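Hypothetical protein PAE2307 (Pyrobaculum aerophilum, PDB 2GL0) is of uncharacterised function but binds adenosine and belongs to the adenosine-specific kinase family, consistent with a role in recognising or phosphorylating this nucleoside. Local coordinates at residues Gly18-Ile23 with Ala115-Leu120; His27-Val32 with Leu60-Ala65; Lys121-Glu126 with Gly133-Val138. All coordinates share one frame; numbering follows the deposited sequence.

Contact 1 (Gly18-Ile23 with Ala115-Leu120). With ADN (adenosine), chain J.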
loop_
_atom_site.group_PDB
_atom_site.type_symbol
_atom_site.label_atom_id
_atom_site.label_comp_id
_atom_site.label_asym_id
_atom_site.label_seq_id
_atom_site.Cartn_x
_atom_site.Cartn_y
_atom_site.Cartn_z
ATOM N N GLY A 18 -14.994 -25.879 -1.877
ATOM C CA GLY A 18 -13.745 -25.605 -2.565
ATOM C C GLY A 18 -13.596 -24.248 -3.253
ATOM O O GLY A 18 -12.491 -23.803 -3.407
ATOM N N THR A 19 -14.672 -23.624 -3.732
ATOM C CA THR A 19 -14.634 -22.217 -4.143
ATOM C C THR A 19 -14.788 -21.179 -2.951
ATOM O O THR A 19 -15.325 -21.549 -1.857
ATOM C CB THR A 19 -15.720 -21.902 -5.190
ATOM O OG1 THR A 19 -17.004 -21.882 -4.549
ATOM C CG2 THR A 19 -15.744 -22.899 -6.228
ATOM N N ASN A 20 -14.309 -19.936 -3.189
ATOM C CA ASN A 20 -14.760 -18.734 -2.502
ATOM C C ASN A 20 -15.152 -17.681 -3.523
ATOM O O ASN A 20 -14.750 -17.780 -4.697
ATOM C CB ASN A 20 -13.677 -18.079 -1.716
ATOM C CG ASN A 20 -13.247 -18.896 -0.677
ATOM O OD1 ASN A 20 -12.618 -19.963 -0.931
ATOM N ND2 ASN A 20 -13.577 -18.511 0.530
ATOM N N VAL A 21 -15.961 -16.712 -3.046
ATOM C CA VAL A 21 -16.500 -15.620 -3.850
ATOM C C VAL A 21 -15.979 -14.312 -3.283
ATOM O O VAL A 21 -15.763 -14.184 -2.101
ATOM C CB VAL A 21 -18.047 -15.670 -3.955
ATOM C CG1 VAL A 21 -18.641 -15.306 -2.705
ATOM C CG2 VAL A 21 -18.584 -14.788 -5.154
ATOM N N ILE A 22 -15.592 -13.415 -4.174
ATOM C CA ILE A 22 -15.209 -12.059 -3.840
ATOM C C ILE A 22 -16.103 -11.153 -4.698
ATOM O O ILE A 22 -16.189 -11.338 -5.913
ATOM C CB ILE A 22 -13.711 -11.791 -4.107
ATOM C CG1 ILE A 22 -12.815 -12.805 -3.323
ATOM C CG2 ILE A 22 -13.400 -10.284 -3.832
ATOM C CD1 ILE A 22 -11.404 -12.719 -3.589
ATOM N N ILE A 23 -16.866 -10.275 -4.041
ATOM C CA ILE A 23 -17.811 -9.417 -4.748
ATOM C C ILE A 23 -17.509 -7.946 -4.495
ATOM O O ILE A 23 -17.308 -7.584 -3.386
ATOM C CB ILE A 23 -19.257 -9.721 -4.399
ATOM C CG1 ILE A 23 -19.522 -11.185 -4.591
ATOM C CG2 ILE A 23 -20.270 -8.835 -5.294
ATOM C CD1 ILE A 23 -20.989 -11.633 -4.369
ATOM N N ALA A 115 -15.911 -11.209 1.055
ATOM C CA ALA A 115 -15.004 -12.327 0.687
ATOM C C ALA A 115 -15.290 -13.521 1.531
ATOM O O ALA A 115 -15.046 -13.493 2.739
ATOM C CB ALA A 115 -13.507 -11.913 0.734
ATOM N N THR A 116 -15.838 -14.591 0.929
ATOM C CA THR A 116 -16.409 -15.679 1.748
ATOM C C THR A 116 -16.765 -16.931 0.978
ATOM O O THR A 116 -16.767 -16.934 -0.257
ATOM C CB THR A 116 -17.597 -15.191 2.591
ATOM O OG1 THR A 116 -17.868 -16.097 3.709
ATOM C CG2 THR A 116 -18.784 -14.997 1.726
ATOM N N ALA A 117 -16.932 -18.013 1.757
ATOM C CA ALA A 117 -17.543 -19.295 1.373
ATOM C C ALA A 117 -18.819 -19.558 2.206
ATOM O O ALA A 117 -19.396 -20.623 2.102
ATOM C CB ALA A 117 -16.541 -20.453 1.630
ATOM N N ASN A 118 -19.189 -18.647 3.114
ATOM C CA ASN A 118 -20.423 -18.781 3.937
ATOM C C ASN A 118 -21.680 -18.625 3.090
ATOM O O ASN A 118 -21.597 -18.005 1.971
ATOM C CB ASN A 118 -20.460 -17.678 4.946
ATOM C CG ASN A 118 -19.469 -17.893 6.045
ATOM O OD1 ASN A 118 -18.921 -18.977 6.149
ATOM N ND2 ASN A 118 -19.198 -16.864 6.855
ATOM N N PRO A 119 -22.838 -19.178 3.572
ATOM C CA PRO A 119 -24.113 -18.756 2.950
ATOM C C PRO A 119 -24.049 -17.268 2.786
ATOM O O PRO A 119 -23.585 -16.556 3.732
ATOM C CB PRO A 119 -25.160 -19.204 3.965
ATOM C CG PRO A 119 -24.539 -20.606 4.467
ATOM C CD PRO A 119 -23.038 -20.217 4.633
ATOM N N LEU A 120 -24.444 -16.772 1.613
ATOM C CA LEU A 120 -24.249 -15.358 1.313
ATOM C C LEU A 120 -25.413 -14.841 0.550
ATOM O O LEU A 120 -25.820 -15.464 -0.426
ATOM C CB LEU A 120 -22.954 -15.133 0.487
ATOM C CG LEU A 120 -22.577 -13.708 0.013
ATOM C CD1 LEU A 120 -22.242 -12.705 1.066
ATOM C CD2 LEU A 120 -21.402 -13.795 -0.988
HETATM O "O5'" ADN J . -15.178 -17.778 7.972
HETATM C "C5'" ADN J . -14.995 -18.708 6.950
HETATM C "C4'" ADN J . -14.419 -17.875 5.826
HETATM O "O4'" ADN J . -13.024 -17.692 5.999
HETATM C "C3'" ADN J . -14.484 -18.902 4.800
HETATM O "O3'" ADN J . -15.779 -18.706 4.310
HETATM C "C2'" ADN J . -13.307 -18.648 3.878
HETATM O "O2'" ADN J . -13.564 -17.600 2.949
HETATM C "C1'" ADN J . -12.276 -18.187 4.886
HETATM N N9 ADN J . -11.391 -19.293 5.353
HETATM C C8 ADN J . -11.810 -20.442 5.993
HETATM N N7 ADN J . -10.751 -21.264 6.277
HETATM C C5 ADN J . -9.613 -20.679 5.845
HETATM C C6 ADN J . -8.135 -21.022 5.832
HETATM N N6 ADN J . -7.616 -22.187 6.359
HETATM N N1 ADN J . -7.294 -20.107 5.247
HETATM C C2 ADN J . -7.786 -18.965 4.721
HETATM N N3 ADN J . -9.076 -18.589 4.706
HETATM C C4 ADN J . -10.046 -19.379 5.225
#
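A115 faces I22 as an antiparallel non-hydrogen-bonded pair, with CB 4.2 Å from I22 CG1. Its CA-H also points at the carbonyl of V21, the A115 CA to V21 O distance being 3.4 Å. The next residue, T116, forms the hydrogen-bonded pair with V21. V21 N donates to T116 O over 2.9 Å with a nearly straight N-H...O angle of 175°, and T116 N returns a bond to V21 O. T116 OG1, placed opposite the backbone N (chi1 -161°), accepts from N118 N at 2.9 Å. This ST turn bends the chain out of the strand. At the bend, A117 N donates to O3' of the bound adenosine over 2.9 Å, while N20 ND2 from the facing strand lies 2.6 Å from O2'. The two segments thus share the ribose diol between them. Beyond the turn the chain returns to V21, where L120 CD2 lies 3.6 Å from V21 CG1 and meets I23 CD1 tip to tip. N20 and the turn at A117 form one margin of a nucleoside site, where the Y165 hydroxyl is also hydrogen-bonded to the adenosine. D139 braces the turn by bonding to T116 OG1. Strand 19-25 lies between strands 111-116 and 86-92 in the five-stranded sheet; I22 and A115 face helix 100-104, and I23 packs on L77 of helix 68-81.

Contact 2 (His27-Val32 with Leu60-Ala65). With ADN (adenosine), chain G.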
loop_
_atom_site.group_PDB
_atom_site.type_symbol
_atom_site.label_atom_id
_atom_site.label_comp_id
_atom_site.label_asym_id
_atom_site.label_seq_id
_atom_site.Cartn_x
_atom_site.Cartn_y
_atom_site.Cartn_z
ATOM N N HIS A 27 -14.990 0.315 -11.908
ATOM C CA HIS A 27 -15.421 1.258 -12.951
ATOM C C HIS A 27 -14.376 1.068 -14.078
ATOM O O HIS A 27 -13.253 0.548 -13.837
ATOM C CB HIS A 27 -15.409 2.722 -12.478
ATOM C CG HIS A 27 -14.043 3.368 -12.460
ATOM N ND1 HIS A 27 -13.081 3.089 -11.504
ATOM C CD2 HIS A 27 -13.491 4.310 -13.278
ATOM C CE1 HIS A 27 -11.990 3.808 -11.747
ATOM N NE2 HIS A 27 -12.220 4.565 -12.805
ATOM N N PHE A 28 -14.752 1.480 -15.290
ATOM C CA PHE A 28 -13.915 1.381 -16.472
ATOM C C PHE A 28 -13.747 -0.091 -16.836
ATOM O O PHE A 28 -13.708 -0.971 -15.957
ATOM C CB PHE A 28 -12.566 2.086 -16.310
ATOM C CG PHE A 28 -11.768 2.183 -17.603
ATOM C CD1 PHE A 28 -12.389 2.545 -18.795
ATOM C CD2 PHE A 28 -10.389 1.900 -17.622
ATOM C CE1 PHE A 28 -11.648 2.632 -19.994
ATOM C CE2 PHE A 28 -9.641 2.011 -18.797
ATOM C CZ PHE A 28 -10.268 2.357 -19.988
ATOM N N ILE A 29 -13.626 -0.314 -18.139
ATOM C CA ILE A 29 -13.523 -1.594 -18.743
ATOM C C ILE A 29 -12.225 -2.360 -18.498
ATOM O O ILE A 29 -12.248 -3.602 -18.541
ATOM C CB ILE A 29 -13.838 -1.515 -20.254
ATOM C CG1 ILE A 29 -13.849 -2.930 -20.847
ATOM C CG2 ILE A 29 -12.834 -0.629 -21.074
ATOM C CD1 ILE A 29 -15.182 -3.394 -21.240
ATOM N N LYS A 30 -11.117 -1.666 -18.214
ATOM C CA LYS A 30 -9.839 -2.356 -17.914
ATOM C C LYS A 30 -9.832 -3.180 -16.600
ATOM O O LYS A 30 -8.898 -3.951 -16.335
ATOM C CB LYS A 30 -8.678 -1.386 -17.893
ATOM C CG LYS A 30 -7.327 -2.039 -18.013
ATOM C CD LYS A 30 -6.281 -0.990 -18.461
ATOM C CE LYS A 30 -6.298 0.269 -17.629
ATOM N NZ LYS A 30 -5.558 0.001 -16.375
ATOM N N THR A 31 -10.866 -2.994 -15.788
ATOM C CA THR A 31 -11.139 -3.781 -14.592
ATOM C C THR A 31 -11.062 -5.258 -14.861
ATOM O O THR A 31 -10.470 -5.948 -14.014
ATOM C CB THR A 31 -12.637 -3.528 -14.010
ATOM O OG1 THR A 31 -12.793 -2.172 -13.651
ATOM C CG2 THR A 31 -12.964 -4.385 -12.814
ATOM N N VAL A 32 -11.681 -5.790 -15.950
ATOM C CA VAL A 32 -11.565 -7.308 -16.168
ATOM C C VAL A 32 -10.132 -7.834 -16.396
ATOM O O VAL A 32 -9.781 -8.988 -15.986
ATOM C CB VAL A 32 -12.529 -8.024 -17.230
ATOM C CG1 VAL A 32 -13.873 -8.120 -16.746
ATOM C CG2 VAL A 32 -12.532 -7.367 -18.564
ATOM N N LEU A 60 -22.105 -4.697 -21.692
ATOM C CA LEU A 60 -21.929 -6.180 -21.595
ATOM C C LEU A 60 -21.248 -6.612 -20.291
ATOM O O LEU A 60 -20.471 -5.859 -19.746
ATOM C CB LEU A 60 -21.185 -6.750 -22.814
ATOM C CG LEU A 60 -21.828 -6.470 -24.162
ATOM C CD1 LEU A 60 -20.772 -6.413 -25.198
ATOM C CD2 LEU A 60 -22.817 -7.570 -24.430
ATOM N N VAL A 61 -21.634 -7.776 -19.756
ATOM C CA VAL A 61 -20.903 -8.478 -18.737
ATOM C C VAL A 61 -19.609 -9.049 -19.439
ATOM O O VAL A 61 -19.651 -9.965 -20.245
ATOM C CB VAL A 61 -21.772 -9.622 -18.148
ATOM C CG1 VAL A 61 -20.980 -10.428 -17.093
ATOM C CG2 VAL A 61 -23.086 -9.131 -17.597
ATOM N N ARG A 62 -18.472 -8.471 -19.072
ATOM C CA ARG A 62 -17.102 -8.817 -19.497
ATOM C C ARG A 62 -16.446 -9.862 -18.586
ATOM O O ARG A 62 -16.578 -9.793 -17.371
ATOM C CB ARG A 62 -16.279 -7.550 -19.439
ATOM C CG ARG A 62 -16.943 -6.358 -20.019
ATOM C CD ARG A 62 -17.063 -6.571 -21.532
ATOM N NE ARG A 62 -17.608 -5.461 -22.287
ATOM C CZ ARG A 62 -17.338 -5.232 -23.576
ATOM N NH1 ARG A 62 -16.536 -6.038 -24.285
ATOM N NH2 ARG A 62 -17.873 -4.180 -24.166
ATOM N N HIS A 63 -15.766 -10.858 -19.150
ATOM C CA HIS A 63 -15.335 -12.015 -18.334
ATOM C C HIS A 63 -13.980 -12.472 -18.738
ATOM O O HIS A 63 -13.637 -12.420 -19.929
ATOM C CB HIS A 63 -16.342 -13.225 -18.371
ATOM C CG HIS A 63 -16.781 -13.638 -19.758
ATOM N ND1 HIS A 63 -16.303 -14.765 -20.398
ATOM C CD2 HIS A 63 -17.715 -13.111 -20.593
ATOM C CE1 HIS A 63 -16.889 -14.891 -21.583
ATOM N NE2 HIS A 63 -17.760 -13.905 -21.722
ATOM N N GLU A 64 -13.194 -12.925 -17.773
ATOM C CA GLU A 64 -11.977 -13.648 -18.098
ATOM C C GLU A 64 -11.984 -14.887 -17.217
ATOM O O GLU A 64 -12.589 -14.847 -16.139
ATOM C CB GLU A 64 -10.751 -12.780 -17.790
ATOM C CG GLU A 64 -10.562 -11.645 -18.765
ATOM C CD GLU A 64 -10.169 -12.107 -20.202
ATOM O OE1 GLU A 64 -9.775 -13.314 -20.418
ATOM O OE2 GLU A 64 -10.273 -11.221 -21.106
ATOM N N ALA A 65 -11.320 -15.969 -17.620
ATOM C CA ALA A 65 -11.366 -17.181 -16.767
ATOM C C ALA A 65 -10.296 -18.162 -17.125
ATOM O O ALA A 65 -9.781 -18.137 -18.268
ATOM C CB ALA A 65 -12.726 -17.884 -16.875
HETATM O "O5'" ADN G . -16.970 2.847 -17.651
HETATM C "C5'" ADN G . -16.537 4.004 -18.338
HETATM C "C4'" ADN G . -16.052 4.793 -17.145
HETATM O "O4'" ADN G . -14.683 4.467 -16.950
HETATM C "C3'" ADN G . -16.054 6.281 -17.379
HETATM O "O3'" ADN G . -17.180 6.727 -16.676
HETATM C "C2'" ADN G . -14.733 6.785 -16.801
HETATM O "O2'" ADN G . -14.685 6.707 -15.409
HETATM C "C1'" ADN G . -13.851 5.640 -16.956
HETATM N N9 ADN G . -13.132 5.749 -18.227
HETATM C C8 ADN G . -13.657 5.794 -19.468
HETATM N N7 ADN G . -12.668 5.884 -20.392
HETATM C C5 ADN G . -11.499 5.905 -19.736
HETATM C C6 ADN G . -10.080 6.008 -20.133
HETATM N N6 ADN G . -9.696 6.075 -21.460
HETATM N N1 ADN G . -9.194 5.993 -19.082
HETATM C C2 ADN G . -9.577 5.914 -17.772
HETATM N N3 ADN G . -10.823 5.818 -17.339
HETATM C C4 ADN G . -11.798 5.802 -18.288
#
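I29 sends CG1 opposite its own backbone N (chi1 -175°), toward strand 60-65, and its second torsion, an unusual 110°, turns CD1 over R62; the R62 chain bends at its own second torsion (chi2 -68°) to bring a face of the guanidinium against that methyl. The evidence is the approach to the flat group: I29 CD1 stands 3.3 Å above the guanidinium plane, offset toward the rim, and is 3.4 Å from R62 NE. L60 CD1 covers the opposite face, so the group is sandwiched between two aliphatic tips while its nitrogens remain available along the rim. NH2 pairs with E54 of the same chain and NH1 with E147 of a neighbouring subunit. Three residues on, V32 brings CG1 to 3.2 Å from R62 O and packs on the aliphatic root of the same arginine, V32 CG1 to R62 CB being 3.7 Å. E64 touches more loosely, its CG 3.9 Å from V32 O, and its carboxylate forms salt bridges with R152 and R155 of the same neighbouring subunit. Methyl groups of I29 and V32 therefore carry the contact, one on the guanidinium face and one against the R62 carbonyl and CB, while the charged ends are paired both within the chain and across the interface.

The same segment also faces a ligand. F28 covers one face of the adenine of a bound adenosine, with CE1 3.3 Å from C5, and F28 CA lies 3.2 Å from O4' of its ribose. H27 presents its ring edge to the sugar, CD2 being 3.4 Å from O2'. A type I turn from F28 to T31 leads from these residues into helix 31-40. H85 and, from the neighbouring subunit, Y165, N20 and A117 hydrogen-bond the same adenosine, making this an intersubunit nucleoside site.

Contact 3 (Lys121-Glu126 with Gly133-Val138)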
loop_
_atom_site.group_PDB
_atom_site.type_symbol
_atom_site.label_atom_id
_atom_site.label_comp_id
_atom_site.label_asym_id
_atom_site.label_seq_id
_atom_site.Cartn_x
_atom_site.Cartn_y
_atom_site.Cartn_z
ATOM N N LYS A 121 -25.907 -13.668 0.966
ATOM C CA LYS A 121 -26.961 -12.917 0.233
ATOM C C LYS A 121 -26.530 -11.462 -0.100
ATOM O O LYS A 121 -25.956 -10.770 0.786
ATOM C CB LYS A 121 -28.289 -12.916 1.022
ATOM C CG LYS A 121 -28.903 -14.281 1.150
ATOM C CD LYS A 121 -30.405 -14.095 1.146
ATOM C CE LYS A 121 -31.137 -15.318 1.756
ATOM N NZ LYS A 121 -30.532 -16.625 1.302
ATOM N N VAL A 122 -26.807 -11.042 -1.365
ATOM C CA VAL A 122 -26.515 -9.664 -1.899
ATOM C C VAL A 122 -27.825 -8.996 -1.973
ATOM O O VAL A 122 -28.794 -9.588 -2.494
ATOM C CB VAL A 122 -25.867 -9.612 -3.304
ATOM C CG1 VAL A 122 -25.668 -8.182 -3.765
ATOM C CG2 VAL A 122 -24.562 -10.281 -3.218
ATOM N N ILE A 123 -27.851 -7.784 -1.386
ATOM C CA ILE A 123 -29.005 -6.998 -1.370
ATOM C C ILE A 123 -28.855 -5.918 -2.442
ATOM O O ILE A 123 -27.978 -5.046 -2.378
ATOM C CB ILE A 123 -29.271 -6.339 0.021
ATOM C CG1 ILE A 123 -29.069 -7.340 1.164
ATOM C CG2 ILE A 123 -30.757 -5.744 0.056
ATOM C CD1 ILE A 123 -29.121 -6.699 2.563
ATOM N N VAL A 124 -29.747 -5.979 -3.428
ATOM C CA VAL A 124 -29.754 -4.990 -4.517
ATOM C C VAL A 124 -30.972 -4.084 -4.422
ATOM O O VAL A 124 -32.098 -4.525 -4.116
ATOM C CB VAL A 124 -29.677 -5.695 -5.886
ATOM C CG1 VAL A 124 -29.538 -4.731 -7.019
ATOM C CG2 VAL A 124 -28.481 -6.646 -5.899
ATOM N N ALA A 125 -30.730 -2.815 -4.735
ATOM C CA ALA A 125 -31.767 -1.800 -4.855
ATOM C C ALA A 125 -31.991 -1.518 -6.308
ATOM O O ALA A 125 -31.075 -1.120 -7.004
ATOM C CB ALA A 125 -31.377 -0.566 -4.173
ATOM N N GLU A 126 -33.219 -1.714 -6.777
ATOM C CA GLU A 126 -33.608 -1.252 -8.099
ATOM C C GLU A 126 -34.439 0.009 -7.893
ATOM O O GLU A 126 -35.446 -0.032 -7.193
ATOM C CB GLU A 126 -34.422 -2.340 -8.799
ATOM C CG GLU A 126 -34.910 -1.945 -10.156
ATOM C CD GLU A 126 -35.207 -3.142 -11.029
ATOM O OE1 GLU A 126 -34.314 -4.008 -11.205
ATOM O OE2 GLU A 126 -36.334 -3.214 -11.540
ATOM N N GLY A 133 -28.150 -0.828 -7.877
ATOM C CA GLY A 133 -26.875 -0.847 -7.150
ATOM C C GLY A 133 -26.957 -1.777 -5.901
ATOM O O GLY A 133 -28.070 -2.089 -5.417
ATOM N N VAL A 134 -25.774 -2.181 -5.382
ATOM C CA VAL A 134 -25.649 -3.035 -4.214
ATOM C C VAL A 134 -25.797 -2.223 -2.943
ATOM O O VAL A 134 -25.084 -1.200 -2.761
ATOM C CB VAL A 134 -24.306 -3.823 -4.216
ATOM C CG1 VAL A 134 -24.171 -4.709 -2.908
ATOM C CG2 VAL A 134 -24.195 -4.643 -5.522
ATOM N N VAL A 135 -26.772 -2.589 -2.103
ATOM C CA VAL A 135 -26.893 -1.911 -0.825
ATOM C C VAL A 135 -26.207 -2.608 0.348
ATOM O O VAL A 135 -26.006 -1.971 1.377
ATOM C CB VAL A 135 -28.385 -1.409 -0.444
ATOM C CG1 VAL A 135 -29.141 -0.954 -1.658
ATOM C CG2 VAL A 135 -29.168 -2.407 0.286
ATOM N N GLY A 136 -25.869 -3.886 0.226
ATOM C CA GLY A 136 -25.244 -4.623 1.307
ATOM C C GLY A 136 -25.187 -6.125 0.986
ATOM O O GLY A 136 -25.656 -6.528 -0.070
ATOM N N VAL A 137 -24.607 -6.911 1.899
ATOM C CA VAL A 137 -24.580 -8.356 1.880
ATOM C C VAL A 137 -24.958 -8.864 3.256
ATOM O O VAL A 137 -25.032 -8.088 4.233
ATOM C CB VAL A 137 -23.216 -8.972 1.442
ATOM C CG1 VAL A 137 -22.836 -8.511 -0.025
ATOM C CG2 VAL A 137 -22.106 -8.588 2.413
ATOM N N VAL A 138 -25.305 -10.160 3.286
ATOM C CA VAL A 138 -25.618 -10.903 4.489
ATOM C C VAL A 138 -24.640 -12.050 4.379
ATOM O O VAL A 138 -24.819 -12.946 3.581
ATOM C CB VAL A 138 -27.072 -11.340 4.518
ATOM C CG1 VAL A 138 -27.311 -11.973 5.778
ATOM C CG2 VAL A 138 -28.034 -10.090 4.393
#
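K121 and V138 bond each other in both directions, V138 N lying 2.7 Å from K121 O, and A125 and G133 do the same at the other end of the pairing. Between these ends I123 N donates to G136 O over 2.9 Å, whereas I123 O receives V135 N over 2.8 Å. With two residues, V135 and G136, facing the single residue I123, the register slips by one. This is a classic beta bulge, set in a hairpin; the segments 121-126 and 133-138 run at 139° to each other. The two bonds at the bulge are uneven, I123 N being tilted 32° from the carbonyl plane of G136 while V135 N comes almost straight on to I123 O. V135, with psi -17° instead of an extended value, is the residue where the strand departs from regular geometry.

Weaker CA-H...O contacts run between the rungs, the shortest being V137 CA to K121 O at 3.0 Å.

Apolar contacts divide between the two faces. On one, V122 CG1 meets V134 CG1 at 3.9 Å with the side chains crossing at about a right angle, and V122 CG2 meets V137 CG1. This face looks inward: V134 and V137 rest on F113 of strand 111-116, and V124 and V134 on I81 of helix 68-81. On the other, I123 places CG2 3.7 Å from V135 CG2 and its far end CD1 4.0 Å from V138 CG2. V135 also reaches A125, where CG1 presses to 3.4 Å from A125 CB, closer than usual van der Waals contact. Neighbouring subunits pack on this second side, V135 against V135 of one and I123 against A125 of another.

Overall arrangement
From the N terminus, residues 18-23 open contact 1 on strand 19-25, and the chain passes almost at once into 27-32, the opening half of contact 2. Contact 2 closes first, when strand 60-65 returns to the start of helix 31-40. Contact 1 closes only at 115-120, so it spans contact 2 entirely, and the two reach the same five-stranded sheet with centres 20 Å apart. Contact 3 follows in series, closing a short hairpin in the three-stranded sheet. There I23 CD1 meets V122 CG2 at 4.0 Å, packing strand 19-25 against strand 120-128 and joining the two sheets. Contacts 2 and 3 do not touch, their nearest atoms being about 12 Å apart, yet both meet neighbouring subunits.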